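Local coordinates for probable acrylyl-CoA reductase AcuI (Escherichia coli, PDB 1O89), which probably catalyses the NADPH-dependent reduction of acrylyl-CoA to propanoyl-CoA, working as a homodimer of the zinc-containing alcohol dehydrogenase family, at residues 56-69 / 328-342. Residues are numbered along the deposited sequence; the frame is centred on the assembly and turned at random.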
ATOM      1  N   HIS A  56     -23.963  24.903 -15.006  1.00 49.72           N
ATOM      2  CA  HIS A  56     -23.539  25.690 -16.149  1.00 51.79           C
ATOM      3  C   HIS A  56     -22.704  24.814 -17.081  1.00 50.06           C
ATOM      4  O   HIS A  56     -22.823  24.920 -18.296  1.00 51.11           O
ATOM      5  CB  HIS A  56     -22.725  26.890 -15.674  1.00 53.85           C
ATOM      6  CG  HIS A  56     -23.509  27.879 -14.870  1.00 59.55           C
ATOM      7  ND1 HIS A  56     -24.806  28.236 -15.181  1.00 65.45           N
ATOM      8  CD2 HIS A  56     -23.162  28.626 -13.793  1.00 64.16           C
ATOM      9  CE1 HIS A  56     -25.228  29.151 -14.324  1.00 68.50           C
ATOM     10  NE2 HIS A  56     -24.250  29.404 -13.470  1.00 68.43           N
ATOM     11  N   TRP A  57     -21.846  23.977 -16.495  1.00 48.07           N
ATOM     12  CA  TRP A  57     -20.984  23.044 -17.235  1.00 47.60           C
ATOM     13  C   TRP A  57     -20.987  21.662 -16.601  1.00 46.56           C
ATOM     14  O   TRP A  57     -20.949  21.527 -15.372  1.00 46.37           O
ATOM     15  CB  TRP A  57     -19.523  23.540 -17.282  1.00 47.72           C
ATOM     16  CG  TRP A  57     -19.294  24.788 -18.088  1.00 48.90           C
ATOM     17  CD1 TRP A  57     -19.202  26.065 -17.607  1.00 48.38           C
ATOM     18  CD2 TRP A  57     -19.120  24.888 -19.513  1.00 50.83           C
ATOM     19  NE1 TRP A  57     -18.993  26.946 -18.640  1.00 51.31           N
ATOM     20  CE2 TRP A  57     -18.924  26.255 -19.819  1.00 51.82           C
ATOM     21  CE3 TRP A  57     -19.093  23.959 -20.562  1.00 51.65           C
ATOM     22  CZ2 TRP A  57     -18.730  26.722 -21.127  1.00 55.67           C
ATOM     23  CZ3 TRP A  57     -18.890  24.423 -21.870  1.00 53.94           C
ATOM     24  CH2 TRP A  57     -18.714  25.794 -22.137  1.00 56.77           C
ATOM     25  N   SER A  58     -21.020  20.639 -17.440  1.00 47.39           N
ATOM     26  CA  SER A  58     -20.747  19.263 -17.022  1.00 46.98           C
ATOM     27  C   SER A  58     -19.756  18.683 -18.051  1.00 49.15           C
ATOM     28  O   SER A  58     -19.027  19.451 -18.703  1.00 50.39           O
ATOM     29  CB  SER A  58     -22.053  18.464 -16.943  1.00 46.76           C
ATOM     30  OG  SER A  58     -21.877  17.159 -16.382  1.00 45.94           O
ATOM     31  N   SER A  59     -19.753  17.356 -18.200  1.00 50.28           N
ATOM     32  CA  SER A  59     -18.800  16.606 -19.033  1.00 52.93           C
ATOM     33  C   SER A  59     -19.374  15.273 -19.484  1.00 53.26           C
ATOM     34  O   SER A  59     -20.349  14.774 -18.920  1.00 52.35           O
ATOM     35  CB  SER A  59     -17.543  16.185 -18.238  1.00 53.36           C
ATOM     36  OG  SER A  59     -17.150  17.160 -17.308  1.00 56.29           O
ATOM     37  N   LEU A  60     -18.690  14.678 -20.455  1.00 55.00           N
ATOM     38  CA  LEU A  60     -18.867  13.284 -20.791  1.00 56.53           C
ATOM     39  C   LEU A  60     -17.586  12.536 -20.432  1.00 58.09           C
ATOM     40  O   LEU A  60     -16.738  12.310 -21.291  1.00 60.25           O
ATOM     41  CB  LEU A  60     -19.168  13.116 -22.281  1.00 59.33           C
ATOM     42  CG  LEU A  60     -20.544  13.490 -22.833  1.00 58.78           C
ATOM     43  CD1 LEU A  60     -20.811  12.696 -24.097  1.00 62.26           C
ATOM     44  CD2 LEU A  60     -21.688  13.277 -21.824  1.00 56.36           C
ATOM     45  N   ASN A  61     -17.442  12.149 -19.162  1.00 56.93           N
ATOM     46  CA  ASN A  61     -16.395  11.169 -18.779  1.00 59.37           C
ATOM     47  C   ASN A  61     -16.680   9.821 -19.405  1.00 62.49           C
ATOM     48  O   ASN A  61     -17.770   9.597 -19.933  1.00 62.57           O
ATOM     49  CB  ASN A  61     -16.295  11.000 -17.265  1.00 57.83           C
ATOM     50  CG  ASN A  61     -15.497  12.106 -16.612  1.00 56.16           C
ATOM     51  OD1 ASN A  61     -14.266  12.075 -16.633  1.00 58.45           O
ATOM     52  ND2 ASN A  61     -16.187  13.084 -16.028  1.00 49.05           N
ATOM     53  N   TYR A  62     -15.704   8.921 -19.358  1.00 65.97           N
ATOM     54  CA  TYR A  62     -15.890   7.598 -19.939  1.00 70.02           C
ATOM     55  C   TYR A  62     -17.070   6.885 -19.267  1.00 69.07           C
ATOM     56  O   TYR A  62     -17.868   6.237 -19.941  1.00 70.65           O
ATOM     57  CB  TYR A  62     -14.598   6.762 -19.853  1.00 74.54           C
ATOM     58  CG  TYR A  62     -14.615   5.510 -20.699  1.00 80.11           C
ATOM     59  CD1 TYR A  62     -14.862   5.574 -22.072  1.00 83.05           C
ATOM     60  CD2 TYR A  62     -14.375   4.259 -20.134  1.00 85.35           C
ATOM     61  CE1 TYR A  62     -14.870   4.423 -22.865  1.00 88.71           C
ATOM     62  CE2 TYR A  62     -14.383   3.091 -20.923  1.00 91.01           C
ATOM     63  CZ  TYR A  62     -14.635   3.191 -22.285  1.00 92.74           C
ATOM     64  OH  TYR A  62     -14.656   2.065 -23.068  1.00 99.19           O
ATOM     65  N   LYS A  63     -17.192   7.031 -17.948  1.00 66.95           N
ATOM     66  CA  LYS A  63     -18.317   6.444 -17.199  1.00 66.68           C
ATOM     67  C   LYS A  63     -19.669   6.897 -17.768  1.00 64.30           C
ATOM     68  O   LYS A  63     -20.574   6.078 -17.937  1.00 65.63           O
ATOM     69  CB  LYS A  63     -18.242   6.813 -15.706  1.00 64.76           C
ATOM     70  CG  LYS A  63     -17.095   6.142 -14.929  1.00 69.21           C
ATOM     71  CD  LYS A  63     -17.530   5.639 -13.527  1.00 71.49           C
ATOM     72  CE  LYS A  63     -17.354   6.719 -12.433  1.00 69.13           C
ATOM     73  NZ  LYS A  63     -17.509   6.178 -11.030  1.00 70.17           N
ATOM     74  N   ASP A  64     -19.779   8.203 -18.055  1.00 60.85           N
ATOM     75  CA  ASP A  64     -20.992   8.806 -18.627  1.00 59.08           C
ATOM     76  C   ASP A  64     -21.281   8.317 -20.042  1.00 62.11           C
ATOM     77  O   ASP A  64     -22.444   8.204 -20.438  1.00 62.16           O
ATOM     78  CB  ASP A  64     -20.885  10.338 -18.671  1.00 55.89           C
ATOM     79  CG  ASP A  64     -20.583  10.950 -17.326  1.00 53.98           C
ATOM     80  OD1 ASP A  64     -21.309  10.640 -16.366  1.00 56.14           O
ATOM     81  OD2 ASP A  64     -19.657  11.768 -17.125  1.00 53.99           O
ATOM     82  N   ALA A  65     -20.216   8.062 -20.809  1.00 64.84           N
ATOM     83  CA  ALA A  65     -20.326   7.580 -22.186  1.00 68.56           C
ATOM     84  C   ALA A  65     -20.871   6.148 -22.240  1.00 72.34           C
ATOM     85  O   ALA A  65     -21.664   5.809 -23.122  1.00 74.57           O
ATOM     86  CB  ALA A  65     -18.972   7.652 -22.869  1.00 71.16           C
ATOM     87  N   LEU A  66     -20.436   5.314 -21.300  1.00 73.38           N
ATOM     88  CA  LEU A  66     -20.931   3.940 -21.184  1.00 77.55           C
ATOM     89  C   LEU A  66     -22.408   3.956 -20.797  1.00 75.57           C
ATOM     90  O   LEU A  66     -23.231   3.257 -21.401  1.00 77.97           O
ATOM     91  CB  LEU A  66     -20.128   3.166 -20.131  1.00 79.14           C
ATOM     92  CG  LEU A  66     -18.636   2.937 -20.435  1.00 82.93           C
ATOM     93  CD1 LEU A  66     -17.840   2.729 -19.149  1.00 83.53           C
ATOM     94  CD2 LEU A  66     -18.413   1.764 -21.382  1.00 88.92           C
ATOM     95  N   ALA A  67     -22.720   4.788 -19.798  1.00 71.21           N
ATOM     96  CA  ALA A  67     -24.080   4.975 -19.280  1.00 69.31           C
ATOM     97  C   ALA A  67     -25.073   5.377 -20.368  1.00 69.97           C
ATOM     98  O   ALA A  67     -26.158   4.806 -20.478  1.00 72.12           O
ATOM     99  CB  ALA A  67     -24.066   6.034 -18.191  1.00 65.02           C
ATOM    100  N   ILE A  68     -24.687   6.355 -21.177  1.00 68.85           N
ATOM    101  CA  ILE A  68     -25.577   6.925 -22.178  1.00 69.21           C
ATOM    102  C   ILE A  68     -25.844   5.935 -23.304  1.00 74.71           C
ATOM    103  O   ILE A  68     -26.982   5.805 -23.762  1.00 76.40           O
ATOM    104  CB  ILE A  68     -25.003   8.270 -22.710  1.00 66.81           C
ATOM    105  CG1 ILE A  68     -25.142   9.353 -21.627  1.00 61.91           C
ATOM    106  CG2 ILE A  68     -25.712   8.696 -24.003  1.00 68.87           C
ATOM    107  CD1 ILE A  68     -24.229  10.565 -21.808  1.00 59.23           C
ATOM    108  N   THR A  69     -24.801   5.227 -23.728  1.00 78.28           N
ATOM    109  CA  THR A  69     -24.898   4.288 -24.859  1.00 84.66           C
ATOM    110  C   THR A  69     -25.593   2.971 -24.500  1.00 88.47           C
ATOM    111  O   THR A  69     -25.988   2.209 -25.391  1.00 93.90           O
ATOM    112  CB  THR A  69     -23.493   3.971 -25.425  1.00 87.66           C
ATOM    113  OG1 THR A  69     -22.614   3.550 -24.367  1.00 85.54           O
ATOM    114  CG2 THR A  69     -22.838   5.224 -25.998  1.00 85.79           C
ATOM    115  N   ALA A 328     -21.472  10.441 -27.161  1.00 80.00           N
ATOM    116  CA  ALA A 328     -21.196   9.316 -26.275  1.00 82.44           C
ATOM    117  C   ALA A 328     -20.780   8.113 -27.106  1.00 90.79           C
ATOM    118  O   ALA A 328     -19.873   7.377 -26.723  1.00 94.08           O
ATOM    119  CB  ALA A 328     -22.408   8.981 -25.406  1.00 81.39           C
ATOM    120  N   GLU A 329     -21.442   7.932 -28.248  1.00 95.31           N
ATOM    121  CA  GLU A 329     -21.127   6.840 -29.171  1.00104.96           C
ATOM    122  C   GLU A 329     -19.722   6.995 -29.747  1.00107.06           C
ATOM    123  O   GLU A 329     -19.039   6.000 -29.987  1.00115.18           O
ATOM    124  CB  GLU A 329     -22.124   6.784 -30.334  1.00109.72           C
ATOM    125  CG  GLU A 329     -23.582   6.625 -29.931  1.00109.96           C
ATOM    126  CD  GLU A 329     -24.333   5.633 -30.803  1.00120.91           C
ATOM    127  OE1 GLU A 329     -24.049   5.564 -32.023  1.00127.91           O
ATOM    128  OE2 GLU A 329     -25.213   4.924 -30.267  1.00123.53           O
ATOM    129  N   ALA A 330     -19.314   8.241 -29.978  1.00100.94           N
ATOM    130  CA  ALA A 330     -17.996   8.546 -30.519  1.00102.82           C
ATOM    131  C   ALA A 330     -16.888   8.263 -29.501  1.00102.54           C
ATOM    132  O   ALA A 330     -15.838   7.733 -29.861  1.00108.90           O
ATOM    133  CB  ALA A 330     -17.939   9.990 -30.990  1.00 96.92           C
ATOM    134  N   ILE A 331     -17.129   8.599 -28.235  1.00 96.40           N
ATOM    135  CA  ILE A 331     -16.150   8.374 -27.163  1.00 96.62           C
ATOM    136  C   ILE A 331     -15.940   6.877 -26.886  1.00105.37           C
ATOM    137  O   ILE A 331     -14.859   6.473 -26.450  1.00109.73           O
ATOM    138  CB  ILE A 331     -16.577   9.106 -25.854  1.00 88.49           C
ATOM    139  CG1 ILE A 331     -16.523  10.622 -26.045  1.00 81.23           C
ATOM    140  CG2 ILE A 331     -15.677   8.695 -24.680  1.00 90.48           C
ATOM    141  CD1 ILE A 331     -17.056  11.417 -24.881  1.00 73.97           C
ATOM    142  N   ILE A 332     -16.968   6.068 -27.146  1.00109.11           N
ATOM    143  CA  ILE A 332     -16.923   4.631 -26.861  1.00118.12           C
ATOM    144  C   ILE A 332     -16.061   3.902 -27.893  1.00128.77           C
ATOM    145  O   ILE A 332     -15.178   3.128 -27.521  1.00136.08           O
ATOM    146  CB  ILE A 332     -18.378   4.030 -26.735  1.00119.00           C
ATOM    147  CG1 ILE A 332     -18.601   3.445 -25.335  1.00119.00           C
ATOM    148  CG2 ILE A 332     -18.671   2.935 -27.777  1.00129.51           C
ATOM    149  CD1 ILE A 332     -18.652   4.474 -24.238  1.00108.88           C
ATOM    150  N   ASN A 333     -16.299   4.164 -29.176  1.00130.81           N
ATOM    151  CA  ASN A 333     -15.473   3.575 -30.242  1.00141.77           C
ATOM    152  C   ASN A 333     -14.143   4.320 -30.432  1.00140.55           C
ATOM    153  O   ASN A 333     -13.339   3.957 -31.289  1.00149.38           O
ATOM    154  CB  ASN A 333     -16.241   3.475 -31.576  1.00146.29           C
ATOM    155  CG  ASN A 333     -16.941   4.775 -31.969  1.00137.73           C
ATOM    156  OD1 ASN A 333     -18.093   4.756 -32.408  1.00139.18           O
ATOM    157  ND2 ASN A 333     -16.251   5.902 -31.815  1.00131.11           N
ATOM    158  N   ASN A 334     -13.924   5.353 -29.619  1.00130.56           N
ATOM    159  CA  ASN A 334     -12.722   6.186 -29.666  1.00128.75           C
ATOM    160  C   ASN A 334     -12.586   6.955 -30.988  1.00128.72           C
ATOM    161  O   ASN A 334     -11.859   6.554 -31.890  1.00137.43           O
ATOM    162  CB  ASN A 334     -11.460   5.369 -29.340  1.00138.11           C
ATOM    163  CG  ASN A 334     -10.565   6.058 -28.319  1.00133.54           C
ATOM    164  OD1 ASN A 334     -10.508   7.288 -28.243  1.00124.21           O
ATOM    165  ND2 ASN A 334      -9.856   5.262 -27.529  1.00140.62           N
ATOM    166  N   GLN A 335     -13.322   8.059 -31.078  1.00119.79           N
ATOM    167  CA  GLN A 335     -13.274   8.971 -32.217  1.00118.95           C
ATOM    168  C   GLN A 335     -12.942  10.393 -31.765  1.00109.82           C
ATOM    169  O   GLN A 335     -12.790  11.283 -32.599  1.00109.13           O
ATOM    170  CB  GLN A 335     -14.620   8.969 -32.963  1.00118.84           C
ATOM    171  CG  GLN A 335     -14.511   8.987 -34.500  1.00127.09           C
ATOM    172  CD  GLN A 335     -14.388  10.392 -35.118  1.00122.63           C
ATOM    173  OE1 GLN A 335     -13.779  10.544 -36.180  1.00128.48           O
ATOM    174  NE2 GLN A 335     -14.971  11.398 -34.470  1.00112.93           N
ATOM    175  N   ILE A 336     -12.830  10.608 -30.456  1.00104.05           N
ATOM    176  CA  ILE A 336     -12.656  11.946 -29.916  1.00 96.13           C
ATOM    177  C   ILE A 336     -11.295  12.064 -29.249  1.00 97.78           C
ATOM    178  O   ILE A 336     -10.850  11.148 -28.532  1.00101.62           O
ATOM    179  CB  ILE A 336     -13.795  12.294 -28.906  1.00 88.54           C
ATOM    180  CG1 ILE A 336     -15.172  12.171 -29.577  1.00 88.19           C
ATOM    181  CG2 ILE A 336     -13.606  13.707 -28.324  1.00 81.50           C
ATOM    182  CD1 ILE A 336     -15.319  12.958 -30.882  1.00 89.13           C
ATOM    183  N   GLN A 337     -10.644  13.202 -29.507  1.00 95.54           N
ATOM    184  CA  GLN A 337      -9.403  13.571 -28.841  1.00 96.65           C
ATOM    185  C   GLN A 337      -9.703  14.646 -27.800  1.00 88.87           C
ATOM    186  O   GLN A 337     -10.378  15.636 -28.100  1.00 83.68           O
ATOM    187  CB  GLN A 337      -8.391  14.098 -29.858  1.00100.91           C
ATOM    188  CG  GLN A 337      -7.068  13.366 -29.849  1.00109.68           C
ATOM    189  CD  GLN A 337      -6.218  13.728 -31.045  1.00115.28           C
ATOM    190  OE1 GLN A 337      -5.808  14.881 -31.195  1.00112.01           O
ATOM    191  NE2 GLN A 337      -5.963  12.755 -31.907  1.00124.23           N
ATOM    192  N   GLY A 338      -9.209  14.447 -26.579  1.00 89.19           N
ATOM    193  CA  GLY A 338      -9.408  15.407 -25.505  1.00 83.59           C
ATOM    194  C   GLY A 338     -10.813  15.415 -24.911  1.00 77.60           C
ATOM    195  O   GLY A 338     -11.585  14.471 -25.064  1.00 78.10           O
ATOM    196  N   ARG A 339     -11.146  16.522 -24.256  1.00 72.73           N
ATOM    197  CA  ARG A 339     -12.341  16.624 -23.426  1.00 67.96           C
ATOM    198  C   ARG A 339     -13.588  16.910 -24.232  1.00 64.07           C
ATOM    199  O   ARG A 339     -13.561  17.741 -25.149  1.00 63.50           O
ATOM    200  CB  ARG A 339     -12.179  17.753 -22.416  1.00 66.08           C
ATOM    201  CG  ARG A 339     -11.340  17.417 -21.236  1.00 71.31           C
ATOM    202  CD  ARG A 339      -9.969  16.910 -21.561  1.00 79.70           C
ATOM    203  NE  ARG A 339      -9.078  16.946 -20.399  1.00 85.29           N
ATOM    204  CZ  ARG A 339      -7.898  16.351 -20.347  1.00 93.17           C
ATOM    205  NH1 ARG A 339      -7.434  15.648 -21.380  1.00 97.75           N
ATOM    206  NH2 ARG A 339      -7.171  16.456 -19.250  1.00 98.66           N
ATOM    207  N   THR A 340     -14.676  16.227 -23.887  1.00 61.96           N
ATOM    208  CA  THR A 340     -16.005  16.628 -24.313  1.00 58.96           C
ATOM    209  C   THR A 340     -16.685  17.290 -23.118  1.00 55.75           C
ATOM    210  O   THR A 340     -16.906  16.647 -22.102  1.00 55.99           O
ATOM    211  CB  THR A 340     -16.836  15.418 -24.792  1.00 61.10           C
ATOM    212  OG1 THR A 340     -16.295  14.884 -26.006  1.00 65.17           O
ATOM    213  CG2 THR A 340     -18.239  15.856 -25.198  1.00 59.09           C
ATOM    214  N   LEU A 341     -16.975  18.586 -23.232  1.00 53.76           N
ATOM    215  CA  LEU A 341     -17.669  19.336 -22.193  1.00 51.82           C
ATOM    216  C   LEU A 341     -19.110  19.552 -22.598  1.00 51.28           C
ATOM    217  O   LEU A 341     -19.410  19.759 -23.774  1.00 51.82           O
ATOM    218  CB  LEU A 341     -17.016  20.705 -22.003  1.00 51.78           C
ATOM    219  CG  LEU A 341     -15.541  20.742 -21.609  1.00 53.03           C
ATOM    220  CD1 LEU A 341     -15.071  22.185 -21.616  1.00 54.16           C
ATOM    221  CD2 LEU A 341     -15.329  20.121 -20.269  1.00 53.26           C
ATOM    222  N   VAL A 342     -20.009  19.517 -21.625  1.00 51.10           N
ATOM    223  CA  VAL A 342     -21.413  19.816 -21.891  1.00 51.75           C
ATOM    224  C   VAL A 342     -21.807  21.184 -21.349  1.00 52.44           C
ATOM    225  O   VAL A 342     -21.778  21.419 -20.147  1.00 52.10           O
ATOM    226  CB  VAL A 342     -22.318  18.739 -21.307  1.00 52.01           C
ATOM    227  CG1 VAL A 342     -23.797  19.069 -21.577  1.00 54.04           C
ATOM    228  CG2 VAL A 342     -21.952  17.399 -21.895  1.00 53.42           C
TER
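L60 lies where strand 56-59 gives way to helix 62-69, and its side chain wedges between the strand and the helix of 328-342. Chi1 of -74° sets CG beside the backbone N, and chi2 of -155° sends the methyls apart: CD2 meets V342 CG2 at 4.1 Å, while CD1 lies over the backbone of A328. L60 CB takes I331 CD1 at 3.8 Å. Cut back to an alanine, this position would keep CB against I331 but would probably leave V342 CG2 and the A328 backbone without the methyls that cover them. On the helical side, I332 is a knob among Y62, A65, L66 and T69; its CD1 presses on A65 CB at 3.5 Å, tight for two methyl carbons. I68 CG2 meets A328 CB at 3.6 Å, and the short helix axes pass 8.5 Å apart.

Three backbone bonds fix the antiparallel strands. S58 N donates to V342 O (2.9 Å, 171° at the hydrogen) in the carbonyl plane, V342 N returns a bond to S58 O from above the S58 carbonyl plane, and L60 N reaches T340 O at 3.1 Å. Further out, I319 of the parallel neighbour strand 317-319 touches T340 and V342, and D64 OD1 accepts from the backbone N of G83 and I84.

Y62 and N334 both bind NADP(+). Apolar helix packing and backbone bonding thus join the GroES-like region to the C-terminal segment beside the cofactor site.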